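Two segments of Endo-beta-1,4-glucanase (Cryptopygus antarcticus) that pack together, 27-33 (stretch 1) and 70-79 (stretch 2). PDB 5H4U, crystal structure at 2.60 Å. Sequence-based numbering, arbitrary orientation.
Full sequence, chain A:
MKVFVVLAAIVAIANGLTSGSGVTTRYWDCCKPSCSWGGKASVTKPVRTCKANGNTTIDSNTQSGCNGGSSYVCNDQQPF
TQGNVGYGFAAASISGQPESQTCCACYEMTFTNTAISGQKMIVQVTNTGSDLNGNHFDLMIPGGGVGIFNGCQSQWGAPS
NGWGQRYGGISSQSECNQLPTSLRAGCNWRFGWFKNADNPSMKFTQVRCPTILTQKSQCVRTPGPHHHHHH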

ATOM      1  N   TYR A  27      -5.792  -0.075   4.104  1.00  8.01           N
ATOM      2  CA  TYR A  27      -6.426   1.038   3.418  1.00  8.11           C
ATOM      3  C   TYR A  27      -6.230   0.915   1.924  1.00  7.98           C
ATOM      4  O   TYR A  27      -5.286   0.283   1.461  1.00  8.00           O
ATOM      5  CB  TYR A  27      -5.870   2.383   3.909  1.00  8.34           C
ATOM      6  CG  TYR A  27      -4.695   2.939   3.132  1.00  8.33           C
ATOM      7  CD1 TYR A  27      -3.406   2.470   3.351  1.00  8.17           C
ATOM      8  CD2 TYR A  27      -4.869   3.979   2.213  1.00  8.48           C
ATOM      9  CE1 TYR A  27      -2.318   2.996   2.656  1.00  8.28           C
ATOM     10  CE2 TYR A  27      -3.797   4.503   1.506  1.00  8.40           C
ATOM     11  CZ  TYR A  27      -2.524   4.010   1.733  1.00  8.79           C
ATOM     12  OH  TYR A  27      -1.465   4.535   1.030  1.00  9.19           O
ATOM     13  N   TRP A  28      -7.155   1.511   1.180  1.00  8.03           N
ATOM     14  CA  TRP A  28      -7.035   1.587  -0.269  1.00  8.51           C
ATOM     15  C   TRP A  28      -7.920   2.752  -0.715  1.00  9.19           C
ATOM     16  O   TRP A  28      -9.118   2.585  -0.945  1.00  9.31           O
ATOM     17  CB  TRP A  28      -7.433   0.307  -0.962  1.00  8.58           C
ATOM     18  CG  TRP A  28      -7.088   0.302  -2.400  1.00  8.32           C
ATOM     19  CD1 TRP A  28      -7.782   0.893  -3.423  1.00  8.71           C
ATOM     20  CD2 TRP A  28      -5.967  -0.341  -2.992  1.00  8.31           C
ATOM     21  NE1 TRP A  28      -7.151   0.658  -4.623  1.00  8.71           N
ATOM     22  CE2 TRP A  28      -6.032  -0.099  -4.387  1.00  8.64           C
ATOM     23  CE3 TRP A  28      -4.909  -1.099  -2.483  1.00  7.93           C
ATOM     24  CZ2 TRP A  28      -5.076  -0.584  -5.270  1.00  8.26           C
ATOM     25  CZ3 TRP A  28      -3.959  -1.578  -3.360  1.00  8.36           C
ATOM     26  CH2 TRP A  28      -4.052  -1.325  -4.742  1.00  8.41           C
ATOM     27  N   ASP A  29      -7.312   3.917  -0.819  1.00  9.03           N
ATOM     28  CA  ASP A  29      -8.009   5.112  -1.234  1.00  9.49           C
ATOM     29  C   ASP A  29      -7.809   5.406  -2.713  1.00  9.72           C
ATOM     30  O   ASP A  29      -8.309   6.418  -3.195  1.00 10.17           O
ATOM     31  CB  ASP A  29      -7.563   6.302  -0.375  1.00  9.32           C
ATOM     32  CG  ASP A  29      -6.095   6.639  -0.541  1.00  9.34           C
ATOM     33  OD1 ASP A  29      -5.409   6.012  -1.387  1.00  9.63           O
ATOM     34  OD2 ASP A  29      -5.614   7.517   0.217  1.00  9.42           O
ATOM     35  N   CYS A  30      -7.071   4.563  -3.434  1.00  9.56           N
ATOM     36  CA  CYS A  30      -6.867   4.691  -4.866  1.00  9.28           C
ATOM     37  C   CYS A  30      -5.989   5.872  -5.264  1.00  9.78           C
ATOM     38  O   CYS A  30      -5.798   6.095  -6.468  1.00  9.55           O
ATOM     39  CB  CYS A  30      -8.200   4.822  -5.620  1.00  9.49           C
ATOM     40  SG  CYS A  30      -9.316   3.406  -5.531  1.00  8.61           S
ATOM     41  N   CYS A  31      -5.459   6.650  -4.317  1.00 10.13           N
ATOM     42  CA  CYS A  31      -4.822   7.907  -4.686  1.00 10.11           C
ATOM     43  C   CYS A  31      -3.408   7.683  -5.210  1.00 10.24           C
ATOM     44  O   CYS A  31      -2.749   6.691  -4.889  1.00 10.09           O
ATOM     45  CB  CYS A  31      -4.721   8.836  -3.496  1.00 10.27           C
ATOM     46  SG  CYS A  31      -6.257   9.181  -2.723  1.00 12.65           S
ATOM     47  N   LYS A  32      -2.915   8.658  -5.958  1.00  9.86           N
ATOM     48  CA  LYS A  32      -1.531   8.578  -6.390  1.00 10.06           C
ATOM     49  C   LYS A  32      -0.638   8.685  -5.160  1.00  9.53           C
ATOM     50  O   LYS A  32      -0.755   9.651  -4.399  1.00  9.94           O
ATOM     51  CB  LYS A  32      -1.221   9.685  -7.394  1.00 10.17           C
ATOM     52  CG  LYS A  32       0.247   9.881  -7.673  1.00 10.19           C
ATOM     53  CD  LYS A  32       0.531  11.155  -8.468  1.00 10.36           C
ATOM     54  CE  LYS A  32       2.029  11.504  -8.442  1.00 10.71           C
ATOM     55  NZ  LYS A  32       2.795  11.276  -9.702  1.00 11.82           N
ATOM     56  N   PRO A  33       0.222   7.707  -4.903  1.00  9.30           N
ATOM     57  CA  PRO A  33       0.980   7.694  -3.650  1.00  9.49           C
ATOM     58  C   PRO A  33       2.110   8.717  -3.649  1.00  9.81           C
ATOM     59  O   PRO A  33       2.665   9.080  -4.692  1.00  9.50           O
ATOM     60  CB  PRO A  33       1.513   6.263  -3.590  1.00  9.27           C
ATOM     61  CG  PRO A  33       1.602   5.840  -5.010  1.00  9.03           C
ATOM     62  CD  PRO A  33       0.539   6.554  -5.764  1.00  9.45           C
ATOM     63  N   SER A  70      -5.801  13.043 -12.883  1.00 12.05           N
ATOM     64  CA  SER A  70      -6.195  11.813 -13.551  1.00 11.38           C
ATOM     65  C   SER A  70      -5.254  10.635 -13.298  1.00 10.99           C
ATOM     66  O   SER A  70      -5.307   9.656 -14.042  1.00 11.73           O
ATOM     67  CB  SER A  70      -6.327  12.103 -15.044  1.00 11.36           C
ATOM     68  OG  SER A  70      -5.095  12.575 -15.554  1.00 11.73           O
ATOM     69  N   SER A  71      -4.393  10.697 -12.294  1.00 10.62           N
ATOM     70  CA  SER A  71      -3.429   9.643 -12.000  1.00 10.72           C
ATOM     71  C   SER A  71      -3.836   8.844 -10.764  1.00 10.17           C
ATOM     72  O   SER A  71      -4.210   9.419  -9.742  1.00 10.14           O
ATOM     73  CB  SER A  71      -2.052  10.258 -11.791  1.00 11.02           C
ATOM     74  OG  SER A  71      -1.179   9.341 -11.195  1.00 11.04           O
ATOM     75  N   TYR A  72      -3.726   7.516 -10.839  1.00 10.17           N
ATOM     76  CA  TYR A  72      -4.182   6.631  -9.761  1.00  9.85           C
ATOM     77  C   TYR A  72      -3.116   5.602  -9.414  1.00  9.95           C
ATOM     78  O   TYR A  72      -2.087   5.490 -10.089  1.00 10.23           O
ATOM     79  CB  TYR A  72      -5.492   5.926 -10.142  1.00  9.52           C
ATOM     80  CG  TYR A  72      -6.616   6.908 -10.362  1.00  9.59           C
ATOM     81  CD1 TYR A  72      -7.437   7.289  -9.309  1.00  9.67           C
ATOM     82  CD2 TYR A  72      -6.820   7.495 -11.588  1.00  9.62           C
ATOM     83  CE1 TYR A  72      -8.439   8.193  -9.483  1.00  9.73           C
ATOM     84  CE2 TYR A  72      -7.815   8.402 -11.773  1.00  9.95           C
ATOM     85  CZ  TYR A  72      -8.632   8.744 -10.720  1.00  9.93           C
ATOM     86  OH  TYR A  72      -9.637   9.660 -10.899  1.00  9.76           O
ATOM     87  N   VAL A  73      -3.355   4.861  -8.326  1.00  9.52           N
ATOM     88  CA  VAL A  73      -2.490   3.729  -7.996  1.00  9.78           C
ATOM     89  C   VAL A  73      -2.750   2.585  -8.972  1.00  9.67           C
ATOM     90  O   VAL A  73      -3.881   2.363  -9.423  1.00  9.58           O
ATOM     91  CB  VAL A  73      -2.684   3.280  -6.533  1.00  9.52           C
ATOM     92  CG1 VAL A  73      -4.112   2.911  -6.270  1.00  8.93           C
ATOM     93  CG2 VAL A  73      -1.748   2.095  -6.207  1.00  8.90           C
ATOM     94  N   CYS A  74      -1.697   1.829  -9.279  1.00 10.08           N
ATOM     95  CA  CYS A  74      -1.781   0.793 -10.302  1.00 10.02           C
ATOM     96  C   CYS A  74      -2.345  -0.509  -9.734  1.00 10.21           C
ATOM     97  O   CYS A  74      -2.072  -0.877  -8.584  1.00  9.84           O
ATOM     98  CB  CYS A  74      -0.397   0.552 -10.907  1.00 10.22           C
ATOM     99  SG  CYS A  74       0.354   1.972 -11.839  1.00 11.13           S
ATOM    100  N   ASN A  75      -3.127  -1.220 -10.564  1.00 10.33           N
ATOM    101  CA  ASN A  75      -3.680  -2.512 -10.167  1.00 10.02           C
ATOM    102  C   ASN A  75      -2.551  -3.417  -9.714  1.00 10.11           C
ATOM    103  O   ASN A  75      -2.721  -4.263  -8.828  1.00 10.16           O
ATOM    104  CB  ASN A  75      -4.428  -3.147 -11.340  1.00 10.45           C
ATOM    105  CG  ASN A  75      -5.704  -2.403 -11.709  1.00 10.64           C
ATOM    106  OD1 ASN A  75      -6.385  -1.875 -10.850  1.00 10.53           O
ATOM    107  ND2 ASN A  75      -6.029  -2.367 -13.002  1.00 10.74           N
ATOM    108  N   ASP A  76      -1.369  -3.151 -10.252  1.00 10.21           N
ATOM    109  CA  ASP A  76      -0.129  -3.854 -10.015  1.00 10.16           C
ATOM    110  C   ASP A  76       0.341  -3.753  -8.576  1.00 10.37           C
ATOM    111  O   ASP A  76       1.165  -4.565  -8.130  1.00 10.00           O
ATOM    112  CB  ASP A  76       0.906  -3.121 -10.871  1.00 10.75           C
ATOM    113  CG  ASP A  76       1.804  -4.019 -11.588  1.00 12.01           C
ATOM    114  OD1 ASP A  76       1.735  -5.214 -11.285  1.00 13.03           O
ATOM    115  OD2 ASP A  76       2.571  -3.529 -12.450  1.00 12.30           O
ATOM    116  N   GLN A  77      -0.168  -2.785  -7.830  1.00  9.34           N
ATOM    117  CA  GLN A  77       0.329  -2.532  -6.496  1.00  9.08           C
ATOM    118  C   GLN A  77      -0.577  -3.092  -5.408  1.00  8.86           C
ATOM    119  O   GLN A  77      -0.656  -2.540  -4.310  1.00  8.76           O
ATOM    120  CB  GLN A  77       0.607  -1.034  -6.372  1.00  9.53           C
ATOM    121  CG  GLN A  77       2.008  -0.751  -6.963  1.00  9.22           C
ATOM    122  CD  GLN A  77       2.281   0.703  -7.284  1.00  9.69           C
ATOM    123  OE1 GLN A  77       1.796   1.608  -6.612  1.00  9.60           O
ATOM    124  NE2 GLN A  77       3.072   0.935  -8.330  1.00 10.11           N
ATOM    125  N   GLN A  78      -1.233  -4.197  -5.687  1.00  9.42           N
ATOM    126  CA  GLN A  78      -2.033  -4.989  -4.775  1.00  8.77           C
ATOM    127  C   GLN A  78      -1.168  -5.986  -4.012  1.00  8.49           C
ATOM    128  O   GLN A  78      -0.119  -6.412  -4.503  1.00  8.17           O
ATOM    129  CB  GLN A  78      -3.084  -5.768  -5.526  1.00  9.08           C
ATOM    130  CG  GLN A  78      -4.249  -4.989  -5.957  1.00  9.58           C
ATOM    131  CD  GLN A  78      -5.224  -5.909  -6.614  1.00  9.84           C
ATOM    132  OE1 GLN A  78      -4.995  -6.403  -7.705  1.00  9.68           O
ATOM    133  NE2 GLN A  78      -6.289  -6.200  -5.917  1.00  9.93           N
ATOM    134  N   PRO A  79      -1.636  -6.397  -2.835  1.00  8.49           N
ATOM    135  CA  PRO A  79      -0.896  -7.390  -2.059  1.00  8.28           C
ATOM    136  C   PRO A  79      -1.009  -8.761  -2.692  1.00  8.74           C
ATOM    137  O   PRO A  79      -2.008  -9.100  -3.337  1.00  8.47           O
ATOM    138  CB  PRO A  79      -1.581  -7.363  -0.687  1.00  8.42           C
ATOM    139  CG  PRO A  79      -2.963  -6.874  -0.953  1.00  8.16           C
ATOM    140  CD  PRO A  79      -2.856  -5.939  -2.141  1.00  8.37           C
TER
HETATM  141  O   HOH W   1       1.161  10.699 -11.741  1.00 11.22           O

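Two loop segments, far apart in sequence, meet here with no regular helix or strand in either; side chains and backbone carbonyls share the contact. Trp28 makes the largest contribution from its segment. Its CA-to-CB bond points toward the second stretch, and chi1 in the t well (-170°) with chi2 near -80° carries the indole out to the turn that follows Val73. CZ2 of Trp28 lies 3.8 Å from CG1 of Val73, an apolar contact, while CH2 of Trp28 comes within 3.9 Å of CG of Gln78. Near the plane of the ring, at its edge, CZ3 of Trp28 stands 3.6 Å from the backbone O of Gln77. Aromatic C-H groups carry a slight positive charge, so the edge of an indole tolerates carbonyl oxygens well. A large, flat residue suits this place because it can reach several partners at once.

The turn that receives it is held by its own backbone, N of Gln77 donating to O of Cys74 at 2.8 Å. Val73, with chi1 at 58° (p), has a compact branched side chain that needs no polar partner; CG1 meets the indole, and its CB lies 3.8 Å from O of Cys31. Its backbone serves too: N of Val73 donates to O of Cys30 at 3.3 Å, a nearly straight but weak bond because it is long.

The same carbonyl approaches the edge of the Tyr72 ring, with O of Cys30 3.5 Å from CD1 of Tyr72. The CA-to-CB bond of Tyr72 points away overall, yet chi1 of -62° (m) and chi2 of -90° leave that ring edge beside the oxygen. Cys30 has a positive phi of 70°, and just before it Asp29 adopts chi1 of 64° (p), which brings its carboxylate back to its own segment: N of Cys31 donates to OD1 of Asp29 at 3.0 Å. The aspartate thus ties down the loop that presents the Cys30 carbonyl, without touching the other stretch.

Farther along, Lys32 is extended through chi1, chi2 and chi3, all t, before chi4 departs to 107°. Its aliphatic portion passes Ser71, with CD of Lys32 3.7 Å from OG of Ser71, and its end leads away from the stretch. One water joins the two polar ends, accepting from NZ of Lys32 at 2.7 Å and from OG of Ser71 at 2.8 Å. Ser71, short and at chi1 166° (t), reaches this water with its hydroxyl.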